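Local coordinates for putative uncharacterized protein (Chaetomium thermophilum, PDB 4XRI), which is importin beta, a flexible HEAT-repeat receptor for nuclear import of various protein cargoes, and probably binds a small GTPase, at residues A[155-160]-A[203-208]; A[193-198]-A[234-239]; A[241-246]-A[282-287]; A[245-250]-A[288-293]. The protein carries 2 engineered substitutions. All coordinates share one frame; numbering follows the deposited sequence.

From the N terminus, segment 155-160 on helix 153-168 meets 203-208 on helix 200-212 in contact 1. Before it closes, loop 193-198 starts contact 2, which closes at 234-239 on helix 224-238; the two therefore cross along the chain. Contacts 3 and 4 come later in the chain and start from the same stretch: both link helix 243-260 to helix 285-310, contact 3 at the starts of the two helices and contact 4 next to it, and they share Ile245 and Gln246. Contacts 1, 3 and 4 lay near-parallel helices, separated in the chain by others, side by side, while contact 2 fastens an inter-helix loop to a helix end. A sulfate ion touches contacts 1 and 3.

Contact 1: A[155-160]-A[203-208]; sequences QKQASL and RFAAIT. With SO4 (sulfate ion), chain D.
Leu160 takes part in both apolar side-chain contacts, directing its CB toward helix 200-212 and laying CD1 against two alanines. Its CD1 lies 3.7 Å from Ala206 CB and 4.2 Å from Ala205 CB. With CG anti to the carbonyl carbon (chi1 -76°), the branch reaches across beside the backbone of Ala206. Ala205 projects the other way, its methyl CB 3.8 Å from Gln157 O and the same distance from Gln157 CA; the small side chain lets the backbones come close, with the CA atoms of Gln157 and Ala205 5.3 Å apart. Val202 of helix 200-212 and Ala148 of helix 140-150 add to the surroundings of Leu160.

The helix segments run nearly parallel, their axes 12° apart, as expected where like helices of neighbouring HEAT repeats stack side by side in the superhelix of an importin beta.

The hydrogen bonds lie within the helices or go to residues beyond the contact. Ser159 OG and Ser159 N reach Gln155 O from opposite faces of its carbonyl plane, and Thr208 OG1 and Thr208 N treat Phe204 O in the same way. Thr208 OG1 also stands above the centre of the Phe204 ring. The amide of Gln157 turns back to Gln153.

Ionic binding belongs to Arg203, whose side chain leaves the interface. NH1 donates to O2 of a sulfate, probably from the crystallisation liquor, at 3.1 Å and weakly to O1, the ion lying at the edge of the guanidinium, while NE is hydrogen-bonded to Ala193 O.

Contact 2: A[193-198]-A[234-239]; sequences ARKEEP and VCEATQ
Glu236 stretches out from helix 224-238, its chain extended, and plants its carboxylate on Lys195 in the loop 193-198. Two donors of that lysine approach the same face of the carboxylate: backbone N meets OE2 at 2.9 Å, with an N-H...O angle of 154°, and NZ meets OE1 at 2.6 Å in a salt bridge. Between them the Lys195 chain passes over that face, crossing the glutamate at about a right angle, with CG 3.6 Å from Glu236 CD. Arg194 CA presses on OE2, and a water joins OE2 to Ala193 O.

Toward solvent the grip slackens. Glu196 OE2 is a long, weak partner of Lys195 NZ at 3.5 Å, and its other oxygen, OE1, comes within 4.3 Å of Glu236 OE2, a like charge. A sulfate ion also lies near the lysine side chain.

Removing the carboxylate, as an alanine here does, would probably cost Lys195 its short salt bridge and its backbone N the carboxylate acceptor, leaving the turn less firmly held.

Arg194 to Glu197 form a type I beta turn, and the surface salt-bridge network ties the loop between helices 182-193 and 200-212 to the C-terminal end of helix 224-238 in this HEAT-repeat protein.

Contact 3: A[241-246]-A[282-287]; sequences QDSRIQ and SDDEDV. With SO4 (sulfate ion), chain D.
Ser243 and Asp284 both swing away from their own backbone N, OG of the serine at chi1 159° and CG of the aspartate at chi1 -176°, and so meet between the starts of helices 243-260 and 285-310. Ser243 OG donates to Asp284 OD2 at 2.9 Å, coming from well above the carboxylate plane, and is also bonded to the Gln247 amide.

The other oxygen serves the helix: Asp284, the N-cap, takes Val287 N at 3.2 Å on the anti side of OD1, and Asp286 N weakly. Asp242 caps helix 243-260 likewise, its OD2 accepting from Ile245 N.

Further along, Gln246 OE1 reaches Val287 CG1 at 4.1 Å and joins a water, 2.5 Å away, that also bonds Ser282 OG; the amide NE2 goes to Thr238 O. Ser282 OG in turn accepts from Asp284 N, an ST turn that probably helps to place the cap residue.

Were an alanine put in place of Asp284, the first amides of helix 285-310 would probably lose their cap and Ser243 its acceptor.

One carboxylate thus both caps a helix and bridges to its neighbour; the helix amides, and the partial positive charge of the helix start, are likely to stabilise its negative charge.

Contact 4: A[245-250]-A[288-293]; sequences IQQGAF and AKLAVE
Leu290 and Phe250 face each other root to root: their CB atoms lie 3.7 Å apart, and from there the side chains diverge, the leucine turning toward the start of the partner helix and the ring to the other side of the interface, toward Ala291. Both CB atoms point at the opposite helix, and this is where the backbones come nearest, the two CA atoms 6.0 Å apart.

From this root Leu290, its CG set beside the backbone N (chi1 -73°), sends its CD1 branch across the backbone of Gln247. The methyl sits 3.2 Å from Gln247 O and 3.6 Å from Gln247 CA, and touches CB of the same glutamine at 3.9 Å. The glutamine meets the leucine with its backbone and the base of its side chain, the rest of which packs on Asp286 and Val287, with NE2 bonded to Ser243 OG.

On the diverging side, the Phe250 ring comes obliquely to Ala291, with CE1 4.1 Å from the alanine CB. The small alanine methyl leaves the ring room to approach this helix.

The two segments run almost parallel, crossing at 15° with their axes 9.3 Å apart. Leu290 O is further held by Asn254 ND2, one turn beyond Phe250.

Around the pair, Phe250 also packs on Thr238 of helix 224-238 and Thr276 of helix 265-280, whose Met280 meets Ala291. Val292 packs on helix 354-369; on helix 243-260, Ala249 packs on helix 224-238, so the contact continues the side-by-side layer of the HEAT superhelix.

Contact 1: A[155-160]-A[203-208]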
loop_
_atom_site.group_PDB
_atom_site.type_symbol
_atom_site.label_atom_id
_atom_site.label_comp_id
_atom_site.label_asym_id
_atom_site.label_seq_id
_atom_site.Cartn_x
_atom_site.Cartn_y
_atom_site.Cartn_z
ATOM N N GLN A 155 12.783 8.982 -38.327
ATOM C CA GLN A 155 14.060 9.094 -37.634
ATOM C C GLN A 155 13.948 10.124 -36.517
ATOM O O GLN A 155 14.525 9.948 -35.447
ATOM C CB GLN A 155 15.199 9.475 -38.585
ATOM C CG GLN A 155 16.538 9.586 -37.857
ATOM C CD GLN A 155 17.724 9.768 -38.779
ATOM O OE1 GLN A 155 17.735 10.650 -39.639
ATOM N NE2 GLN A 155 18.740 8.932 -38.600
ATOM N N LYS A 156 13.204 11.196 -36.772
ATOM C CA LYS A 156 12.946 12.204 -35.750
ATOM C C LYS A 156 12.161 11.614 -34.584
ATOM O O LYS A 156 12.574 11.724 -33.431
ATOM C CB LYS A 156 12.186 13.394 -36.337
ATOM C CG LYS A 156 13.056 14.417 -37.036
ATOM C CD LYS A 156 12.258 15.676 -37.342
ATOM C CE LYS A 156 13.146 16.792 -37.859
ATOM N NZ LYS A 156 12.424 18.093 -37.904
ATOM N N GLN A 157 11.025 10.996 -34.904
ATOM C CA GLN A 157 10.168 10.351 -33.912
ATOM C C GLN A 157 10.946 9.423 -32.991
ATOM O O GLN A 157 10.903 9.562 -31.766
ATOM C CB GLN A 157 9.063 9.547 -34.599
ATOM C CG GLN A 157 8.020 10.342 -35.351
ATOM C CD GLN A 157 6.998 9.437 -36.017
ATOM O OE1 GLN A 157 7.050 9.205 -37.223
ATOM N NE2 GLN A 157 6.071 8.909 -35.227
ATOM N N ALA A 158 11.655 8.476 -33.599
ATOM C CA ALA A 158 12.344 7.417 -32.872
ATOM C C ALA A 158 13.523 7.943 -32.061
ATOM O O ALA A 158 13.813 7.438 -30.977
ATOM C CB ALA A 158 12.812 6.337 -33.842
ATOM N N SER A 159 14.202 8.955 -32.590
ATOM C CA SER A 159 15.349 9.534 -31.901
ATOM C C SER A 159 14.895 10.365 -30.710
ATOM O O SER A 159 15.546 10.376 -29.667
ATOM C CB SER A 159 16.183 10.386 -32.856
ATOM O OG SER A 159 16.652 9.598 -33.934
ATOM N N LEU A 160 13.776 11.062 -30.876
ATOM C CA LEU A 160 13.154 11.773 -29.766
ATOM C C LEU A 160 12.761 10.784 -28.680
ATOM O O LEU A 160 12.966 11.028 -27.492
ATOM C CB LEU A 160 11.930 12.557 -30.245
ATOM C CG LEU A 160 12.226 13.845 -31.011
ATOM C CD1 LEU A 160 10.974 14.347 -31.709
ATOM C CD2 LEU A 160 12.775 14.899 -30.062
ATOM N N ARG A 203 5.698 16.040 -33.444
ATOM C CA ARG A 203 5.252 16.829 -32.298
ATOM C C ARG A 203 4.834 15.951 -31.123
ATOM O O ARG A 203 5.173 16.245 -29.974
ATOM C CB ARG A 203 4.092 17.748 -32.690
ATOM C CG ARG A 203 4.511 19.016 -33.421
ATOM C CD ARG A 203 3.340 19.977 -33.580
ATOM N NE ARG A 203 2.977 20.624 -32.322
ATOM C CZ ARG A 203 1.893 21.375 -32.152
ATOM N NH1 ARG A 203 1.054 21.565 -33.162
ATOM N NH2 ARG A 203 1.642 21.928 -30.974
ATOM N N PHE A 204 4.109 14.872 -31.409
ATOM C CA PHE A 204 3.674 13.964 -30.352
ATOM C C PHE A 204 4.860 13.263 -29.701
ATOM O O PHE A 204 4.918 13.122 -28.480
ATOM C CB PHE A 204 2.699 12.914 -30.884
ATOM C CG PHE A 204 2.313 11.889 -29.856
ATOM C CD1 PHE A 204 1.557 12.254 -28.757
ATOM C CD2 PHE A 204 2.715 10.569 -29.979
ATOM C CE1 PHE A 204 1.202 11.326 -27.802
ATOM C CE2 PHE A 204 2.363 9.632 -29.024
ATOM C CZ PHE A 204 1.603 10.013 -27.933
ATOM N N ALA A 205 5.803 12.824 -30.529
ATOM C CA ALA A 205 7.005 12.162 -30.043
ATOM C C ALA A 205 7.827 13.120 -29.188
ATOM O O ALA A 205 8.402 12.730 -28.172
ATOM C CB ALA A 205 7.832 11.643 -31.206
ATOM N N ALA A 206 7.868 14.381 -29.607
ATOM C CA ALA A 206 8.660 15.395 -28.923
ATOM C C ALA A 206 8.067 15.777 -27.572
ATOM O O ALA A 206 8.791 15.902 -26.585
ATOM C CB ALA A 206 8.797 16.626 -29.800
ATOM N N ILE A 207 6.752 15.969 -27.528
ATOM C CA ILE A 207 6.098 16.365 -26.286
ATOM C C ILE A 207 6.136 15.212 -25.283
ATOM O O ILE A 207 6.236 15.426 -24.076
ATOM C CB ILE A 207 4.635 16.829 -26.526
ATOM C CG1 ILE A 207 4.090 17.556 -25.294
ATOM C CG2 ILE A 207 3.732 15.672 -26.930
ATOM C CD1 ILE A 207 4.725 18.899 -25.046
ATOM N N THR A 208 6.086 13.985 -25.796
ATOM C CA THR A 208 6.182 12.795 -24.962
ATOM C C THR A 208 7.582 12.687 -24.374
ATOM O O THR A 208 7.756 12.372 -23.197
ATOM C CB THR A 208 5.863 11.515 -25.757
ATOM O OG1 THR A 208 4.579 11.646 -26.376
ATOM C CG2 THR A 208 5.865 10.299 -24.838
HETATM S S SO4 D . -1.712 23.611 -33.903
HETATM O O1 SO4 D . -1.346 22.313 -34.457
HETATM O O2 SO4 D . -1.019 23.812 -32.634
HETATM O O3 SO4 D . -1.335 24.667 -34.837
HETATM O O4 SO4 D . -3.155 23.649 -33.688
#

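Contact 2: A[193-198]-A[234-239]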
loop_
_atom_site.group_PDB
_atom_site.type_symbol
_atom_site.label_atom_id
_atom_site.label_comp_id
_atom_site.label_asym_id
_atom_site.label_seq_id
_atom_site.Cartn_x
_atom_site.Cartn_y
_atom_site.Cartn_z
ATOM N N ALA A 193 8.430 19.943 -30.522
ATOM C CA ALA A 193 7.069 19.919 -29.992
ATOM C C ALA A 193 6.251 21.136 -30.414
ATOM O O ALA A 193 5.026 21.141 -30.296
ATOM C CB ALA A 193 7.105 19.821 -28.473
ATOM N N ARG A 194 6.932 22.165 -30.910
ATOM C CA ARG A 194 6.273 23.421 -31.262
ATOM C C ARG A 194 5.332 23.277 -32.449
ATOM O O ARG A 194 5.477 22.370 -33.267
ATOM C CB ARG A 194 7.314 24.502 -31.553
ATOM C CG ARG A 194 7.746 25.261 -30.318
ATOM C CD ARG A 194 8.888 26.209 -30.613
ATOM N NE ARG A 194 9.299 26.935 -29.417
ATOM C CZ ARG A 194 10.434 27.614 -29.307
ATOM N NH1 ARG A 194 11.283 27.659 -30.324
ATOM N NH2 ARG A 194 10.723 28.243 -28.176
ATOM N N LYS A 195 4.365 24.186 -32.534
ATOM C CA LYS A 195 3.380 24.154 -33.609
ATOM C C LYS A 195 4.019 24.519 -34.943
ATOM O O LYS A 195 3.461 24.245 -36.005
ATOM C CB LYS A 195 2.213 25.097 -33.304
ATOM C CG LYS A 195 2.562 26.576 -33.290
ATOM C CD LYS A 195 1.313 27.414 -33.045
ATOM C CE LYS A 195 1.625 28.899 -32.968
ATOM N NZ LYS A 195 2.560 29.217 -31.855
ATOM N N GLU A 196 5.199 25.128 -34.882
ATOM C CA GLU A 196 5.958 25.443 -36.085
ATOM C C GLU A 196 6.474 24.164 -36.742
ATOM O O GLU A 196 6.857 24.166 -37.910
ATOM C CB GLU A 196 7.121 26.384 -35.766
ATOM C CG GLU A 196 6.704 27.821 -35.489
ATOM C CD GLU A 196 6.077 28.000 -34.118
ATOM O OE1 GLU A 196 6.294 27.133 -33.245
ATOM O OE2 GLU A 196 5.365 29.007 -33.917
ATOM N N GLU A 197 6.491 23.077 -35.976
ATOM C CA GLU A 197 6.810 21.764 -36.521
ATOM C C GLU A 197 5.619 21.245 -37.318
ATOM O O GLU A 197 4.561 20.980 -36.751
ATOM C CB GLU A 197 7.184 20.783 -35.405
ATOM C CG GLU A 197 7.202 19.326 -35.839
ATOM C CD GLU A 197 8.228 19.046 -36.920
ATOM O OE1 GLU A 197 9.351 19.584 -36.830
ATOM O OE2 GLU A 197 7.907 18.293 -37.864
ATOM N N PRO A 198 5.794 21.100 -38.640
ATOM C CA PRO A 198 4.706 20.731 -39.555
ATOM C C PRO A 198 4.148 19.333 -39.302
ATOM O O PRO A 198 2.961 19.094 -39.522
ATOM C CB PRO A 198 5.374 20.802 -40.934
ATOM C CG PRO A 198 6.817 20.562 -40.663
ATOM C CD PRO A 198 7.086 21.222 -39.341
ATOM N N VAL A 234 4.459 23.622 -23.760
ATOM C CA VAL A 234 3.510 22.661 -23.208
ATOM C C VAL A 234 2.094 23.223 -23.281
ATOM O O VAL A 234 1.161 22.536 -23.697
ATOM C CB VAL A 234 3.841 22.293 -21.746
ATOM C CG1 VAL A 234 2.708 21.488 -21.132
ATOM C CG2 VAL A 234 5.141 21.509 -21.673
ATOM N N CYS A 235 1.944 24.480 -22.874
ATOM C CA CYS A 235 0.652 25.154 -22.902
ATOM C C CYS A 235 0.123 25.251 -24.329
ATOM O O CYS A 235 -1.069 25.064 -24.582
ATOM C CB CYS A 235 0.760 26.549 -22.279
ATOM S SG CYS A 235 0.980 26.546 -20.480
ATOM N N GLU A 236 1.032 25.541 -25.254
ATOM C CA GLU A 236 0.718 25.618 -26.675
ATOM C C GLU A 236 0.196 24.285 -27.197
ATOM O O GLU A 236 -0.769 24.231 -27.962
ATOM C CB GLU A 236 1.963 26.045 -27.461
ATOM C CG GLU A 236 1.812 26.024 -28.972
ATOM C CD GLU A 236 3.073 26.488 -29.688
ATOM O OE1 GLU A 236 3.227 27.711 -29.893
ATOM O OE2 GLU A 236 3.912 25.629 -30.044
ATOM N N ALA A 237 0.840 23.208 -26.759
ATOM C CA ALA A 237 0.533 21.866 -27.235
ATOM C C ALA A 237 -0.800 21.349 -26.696
ATOM O O ALA A 237 -1.422 20.476 -27.304
ATOM C CB ALA A 237 1.658 20.914 -26.861
ATOM N N THR A 238 -1.245 21.890 -25.563
ATOM C CA THR A 238 -2.513 21.468 -24.970
ATOM C C THR A 238 -3.700 21.912 -25.822
ATOM O O THR A 238 -4.786 21.336 -25.741
ATOM C CB THR A 238 -2.702 22.022 -23.540
ATOM O OG1 THR A 238 -2.697 23.454 -23.572
ATOM C CG2 THR A 238 -1.606 21.527 -22.617
ATOM N N GLN A 239 -3.489 22.940 -26.636
ATOM C CA GLN A 239 -4.548 23.448 -27.497
ATOM C C GLN A 239 -4.290 23.106 -28.958
ATOM O O GLN A 239 -4.802 23.767 -29.863
ATOM C CB GLN A 239 -4.701 24.957 -27.323
ATOM C CG GLN A 239 -5.521 25.340 -26.108
ATOM C CD GLN A 239 -5.766 26.829 -26.013
ATOM O OE1 GLN A 239 -4.860 27.599 -25.694
ATOM N NE2 GLN A 239 -6.996 27.246 -26.294
HETATM O O HOH W 1 3.259 22.992 -29.138
#

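Contact 3: A[241-246]-A[282-287]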
loop_
_atom_site.group_PDB
_atom_site.type_symbol
_atom_site.label_atom_id
_atom_site.label_comp_id
_atom_site.label_asym_id
_atom_site.label_seq_id
_atom_site.Cartn_x
_atom_site.Cartn_y
_atom_site.Cartn_z
ATOM N N GLN A 241 -4.703 20.964 -32.371
ATOM C CA GLN A 241 -5.884 20.383 -32.997
ATOM C C GLN A 241 -5.855 18.860 -32.907
ATOM O O GLN A 241 -6.893 18.213 -32.770
ATOM C CB GLN A 241 -5.982 20.834 -34.455
ATOM C CG GLN A 241 -7.393 20.886 -35.010
ATOM C CD GLN A 241 -7.512 21.839 -36.184
ATOM O OE1 GLN A 241 -6.602 22.625 -36.451
ATOM N NE2 GLN A 241 -8.634 21.775 -36.890
ATOM N N ASP A 242 -4.653 18.298 -32.965
ATOM C CA ASP A 242 -4.467 16.854 -32.909
ATOM C C ASP A 242 -4.662 16.319 -31.490
ATOM O O ASP A 242 -4.047 16.806 -30.542
ATOM C CB ASP A 242 -3.076 16.481 -33.427
ATOM C CG ASP A 242 -2.845 14.986 -33.454
ATOM O OD1 ASP A 242 -3.152 14.353 -34.485
ATOM O OD2 ASP A 242 -2.353 14.444 -32.442
ATOM N N SER A 243 -5.518 15.311 -31.361
ATOM C CA SER A 243 -5.857 14.729 -30.066
ATOM C C SER A 243 -4.657 14.118 -29.349
ATOM O O SER A 243 -4.498 14.287 -28.138
ATOM C CB SER A 243 -6.942 13.665 -30.238
ATOM O OG SER A 243 -6.960 12.775 -29.136
ATOM N N ARG A 244 -3.826 13.398 -30.095
ATOM C CA ARG A 244 -2.648 12.751 -29.527
ATOM C C ARG A 244 -1.691 13.767 -28.913
ATOM O O ARG A 244 -1.157 13.546 -27.827
ATOM C CB ARG A 244 -1.925 11.923 -30.595
ATOM C CG ARG A 244 -2.604 10.602 -30.906
ATOM C CD ARG A 244 -2.367 9.601 -29.791
ATOM N NE ARG A 244 -3.460 8.640 -29.676
ATOM C CZ ARG A 244 -3.462 7.610 -28.837
ATOM N NH1 ARG A 244 -4.503 6.789 -28.796
ATOM N NH2 ARG A 244 -2.422 7.398 -28.042
ATOM N N ILE A 245 -1.483 14.878 -29.612
ATOM C CA ILE A 245 -0.594 15.933 -29.134
ATOM C C ILE A 245 -1.120 16.530 -27.831
ATOM O O ILE A 245 -0.357 16.758 -26.889
ATOM C CB ILE A 245 -0.428 17.047 -30.182
ATOM C CG1 ILE A 245 0.117 16.470 -31.489
ATOM C CG2 ILE A 245 0.486 18.145 -29.659
ATOM C CD1 ILE A 245 0.415 17.519 -32.538
ATOM N N GLN A 246 -2.427 16.776 -27.792
ATOM C CA GLN A 246 -3.099 17.240 -26.582
ATOM C C GLN A 246 -2.830 16.306 -25.410
ATOM O O GLN A 246 -2.457 16.749 -24.323
ATOM C CB GLN A 246 -4.610 17.352 -26.806
ATOM C CG GLN A 246 -5.071 18.665 -27.406
ATOM C CD GLN A 246 -6.544 18.928 -27.145
ATOM O OE1 GLN A 246 -7.407 18.155 -27.556
ATOM N NE2 GLN A 246 -6.834 20.017 -26.444
ATOM N N SER A 282 -13.407 18.487 -22.891
ATOM C CA SER A 282 -13.107 18.011 -24.237
ATOM C C SER A 282 -14.009 16.861 -24.671
ATOM O O SER A 282 -14.472 16.073 -23.847
ATOM C CB SER A 282 -11.646 17.577 -24.329
ATOM O OG SER A 282 -11.370 16.973 -25.581
ATOM N N ASP A 283 -14.247 16.771 -25.975
ATOM C CA ASP A 283 -15.054 15.695 -26.541
ATOM C C ASP A 283 -14.267 14.393 -26.581
ATOM O O ASP A 283 -14.842 13.310 -26.684
ATOM C CB ASP A 283 -15.541 16.069 -27.944
ATOM C CG ASP A 283 -16.466 17.270 -27.936
ATOM O OD1 ASP A 283 -17.195 17.452 -26.937
ATOM O OD2 ASP A 283 -16.464 18.033 -28.926
ATOM N N ASP A 284 -12.946 14.509 -26.509
ATOM C CA ASP A 284 -12.070 13.347 -26.459
ATOM C C ASP A 284 -11.913 12.893 -25.014
ATOM O O ASP A 284 -11.384 13.630 -24.180
ATOM C CB ASP A 284 -10.709 13.670 -27.079
ATOM C CG ASP A 284 -9.793 12.463 -27.141
ATOM O OD1 ASP A 284 -9.256 12.062 -26.089
ATOM O OD2 ASP A 284 -9.598 11.920 -28.248
ATOM N N GLU A 285 -12.372 11.682 -24.718
ATOM C CA GLU A 285 -12.392 11.193 -23.343
ATOM C C GLU A 285 -10.994 11.078 -22.741
ATOM O O GLU A 285 -10.816 11.254 -21.534
ATOM C CB GLU A 285 -13.103 9.839 -23.266
ATOM C CG GLU A 285 -13.193 9.274 -21.854
ATOM C CD GLU A 285 -14.276 8.225 -21.702
ATOM O OE1 GLU A 285 -15.013 7.985 -22.680
ATOM O OE2 GLU A 285 -14.391 7.647 -20.601
ATOM N N ASP A 286 -10.001 10.808 -23.580
ATOM C CA ASP A 286 -8.642 10.598 -23.089
ATOM C C ASP A 286 -7.977 11.881 -22.586
ATOM O O ASP A 286 -7.275 11.854 -21.577
ATOM C CB ASP A 286 -7.776 9.954 -24.175
ATOM C CG ASP A 286 -8.166 8.515 -24.452
ATOM O OD1 ASP A 286 -7.999 7.674 -23.547
ATOM O OD2 ASP A 286 -8.633 8.222 -25.573
ATOM N N VAL A 287 -8.188 13.004 -23.270
ATOM C CA VAL A 287 -7.606 14.259 -22.799
ATOM C C VAL A 287 -8.445 14.795 -21.645
ATOM O O VAL A 287 -7.933 15.484 -20.761
ATOM C CB VAL A 287 -7.493 15.324 -23.920
ATOM C CG1 VAL A 287 -7.814 14.726 -25.268
ATOM C CG2 VAL A 287 -8.372 16.538 -23.636
HETATM S S SO4 D . -1.712 23.611 -33.903
HETATM O O1 SO4 D . -1.346 22.313 -34.457
HETATM O O2 SO4 D . -1.019 23.812 -32.634
HETATM O O3 SO4 D . -1.335 24.667 -34.837
HETATM O O4 SO4 D . -3.155 23.649 -33.688
HETATM O O HOH W 2 -9.836 18.366 -27.145
#

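Contact 4: A[245-250]-A[288-293]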
loop_
_atom_site.group_PDB
_atom_site.type_symbol
_atom_site.label_atom_id
_atom_site.label_comp_id
_atom_site.label_asym_id
_atom_site.label_seq_id
_atom_site.Cartn_x
_atom_site.Cartn_y
_atom_site.Cartn_z
ATOM N N ILE A 245 -1.483 14.878 -29.612
ATOM C CA ILE A 245 -0.594 15.933 -29.134
ATOM C C ILE A 245 -1.120 16.530 -27.831
ATOM O O ILE A 245 -0.357 16.758 -26.889
ATOM C CB ILE A 245 -0.428 17.047 -30.182
ATOM C CG1 ILE A 245 0.117 16.470 -31.489
ATOM C CG2 ILE A 245 0.486 18.145 -29.659
ATOM C CD1 ILE A 245 0.415 17.519 -32.538
ATOM N N GLN A 246 -2.427 16.776 -27.792
ATOM C CA GLN A 246 -3.099 17.240 -26.582
ATOM C C GLN A 246 -2.830 16.306 -25.410
ATOM O O GLN A 246 -2.457 16.749 -24.323
ATOM C CB GLN A 246 -4.610 17.352 -26.806
ATOM C CG GLN A 246 -5.071 18.665 -27.406
ATOM C CD GLN A 246 -6.544 18.928 -27.145
ATOM O OE1 GLN A 246 -7.407 18.155 -27.556
ATOM N NE2 GLN A 246 -6.834 20.017 -26.444
ATOM N N GLN A 247 -3.027 15.013 -25.649
ATOM C CA GLN A 247 -2.820 13.988 -24.631
ATOM C C GLN A 247 -1.402 14.007 -24.079
ATOM O O GLN A 247 -1.200 13.963 -22.867
ATOM C CB GLN A 247 -3.133 12.601 -25.197
ATOM C CG GLN A 247 -4.591 12.388 -25.544
ATOM C CD GLN A 247 -4.848 11.025 -26.155
ATOM O OE1 GLN A 247 -4.385 10.006 -25.642
ATOM N NE2 GLN A 247 -5.579 11.002 -27.263
ATOM N N GLY A 248 -0.425 14.065 -24.979
ATOM C CA GLY A 248 0.969 14.129 -24.585
ATOM C C GLY A 248 1.248 15.378 -23.776
ATOM O O GLY A 248 1.981 15.344 -22.786
ATOM N N ALA A 249 0.645 16.486 -24.194
ATOM C CA ALA A 249 0.821 17.768 -23.517
ATOM C C ALA A 249 0.292 17.744 -22.086
ATOM O O ALA A 249 0.967 18.193 -21.155
ATOM C CB ALA A 249 0.140 18.868 -24.301
ATOM N N PHE A 250 -0.916 17.216 -21.914
ATOM C CA PHE A 250 -1.550 17.181 -20.599
ATOM C C PHE A 250 -0.855 16.211 -19.656
ATOM O O PHE A 250 -0.768 16.453 -18.453
ATOM C CB PHE A 250 -3.027 16.814 -20.722
ATOM C CG PHE A 250 -3.917 17.991 -20.979
ATOM C CD1 PHE A 250 -4.187 18.896 -19.970
ATOM C CD2 PHE A 250 -4.477 18.198 -22.227
ATOM C CE1 PHE A 250 -5.002 19.984 -20.194
ATOM C CE2 PHE A 250 -5.296 19.285 -22.461
ATOM C CZ PHE A 250 -5.558 20.180 -21.443
ATOM N N ALA A 288 -9.733 14.461 -21.654
ATOM C CA ALA A 288 -10.620 14.827 -20.559
ATOM C C ALA A 288 -10.152 14.144 -19.280
ATOM O O ALA A 288 -10.104 14.763 -18.216
ATOM C CB ALA A 288 -12.060 14.447 -20.874
ATOM N N LYS A 289 -9.801 12.866 -19.399
ATOM C CA LYS A 289 -9.254 12.096 -18.282
ATOM C C LYS A 289 -7.990 12.730 -17.720
ATOM O O LYS A 289 -7.814 12.824 -16.505
ATOM C CB LYS A 289 -8.939 10.663 -18.714
ATOM C CG LYS A 289 -10.135 9.741 -18.848
ATOM C CD LYS A 289 -9.658 8.334 -19.169
ATOM C CE LYS A 289 -10.801 7.413 -19.526
ATOM N NZ LYS A 289 -10.300 6.047 -19.840
ATOM N N LEU A 290 -7.106 13.145 -18.620
ATOM C CA LEU A 290 -5.818 13.714 -18.242
ATOM C C LEU A 290 -5.970 15.069 -17.560
ATOM O O LEU A 290 -5.214 15.409 -16.643
ATOM C CB LEU A 290 -4.925 13.845 -19.472
ATOM C CG LEU A 290 -4.375 12.521 -19.995
ATOM C CD1 LEU A 290 -3.764 12.686 -21.375
ATOM C CD2 LEU A 290 -3.347 11.975 -19.023
ATOM N N ALA A 291 -6.957 15.836 -18.011
ATOM C CA ALA A 291 -7.219 17.149 -17.445
ATOM C C ALA A 291 -7.848 17.021 -16.060
ATOM O O ALA A 291 -7.566 17.821 -15.173
ATOM C CB ALA A 291 -8.114 17.959 -18.373
ATOM N N VAL A 292 -8.698 16.015 -15.879
ATOM C CA VAL A 292 -9.261 15.725 -14.564
ATOM C C VAL A 292 -8.148 15.266 -13.631
ATOM O O VAL A 292 -8.092 15.657 -12.462
ATOM C CB VAL A 292 -10.366 14.647 -14.637
ATOM C CG1 VAL A 292 -10.680 14.102 -13.248
ATOM C CG2 VAL A 292 -11.612 15.218 -15.280
ATOM N N GLU A 293 -7.257 14.438 -14.167
ATOM C CA GLU A 293 -6.097 13.959 -13.429
ATOM C C GLU A 293 -5.199 15.115 -12.994
ATOM O O GLU A 293 -4.564 15.055 -11.938
ATOM C CB GLU A 293 -5.308 12.961 -14.282
ATOM C CG GLU A 293 -3.936 12.586 -13.736
ATOM C CD GLU A 293 -4.009 11.791 -12.445
ATOM O OE1 GLU A 293 -5.080 11.217 -12.152
ATOM O OE2 GLU A 293 -2.993 11.740 -11.721
#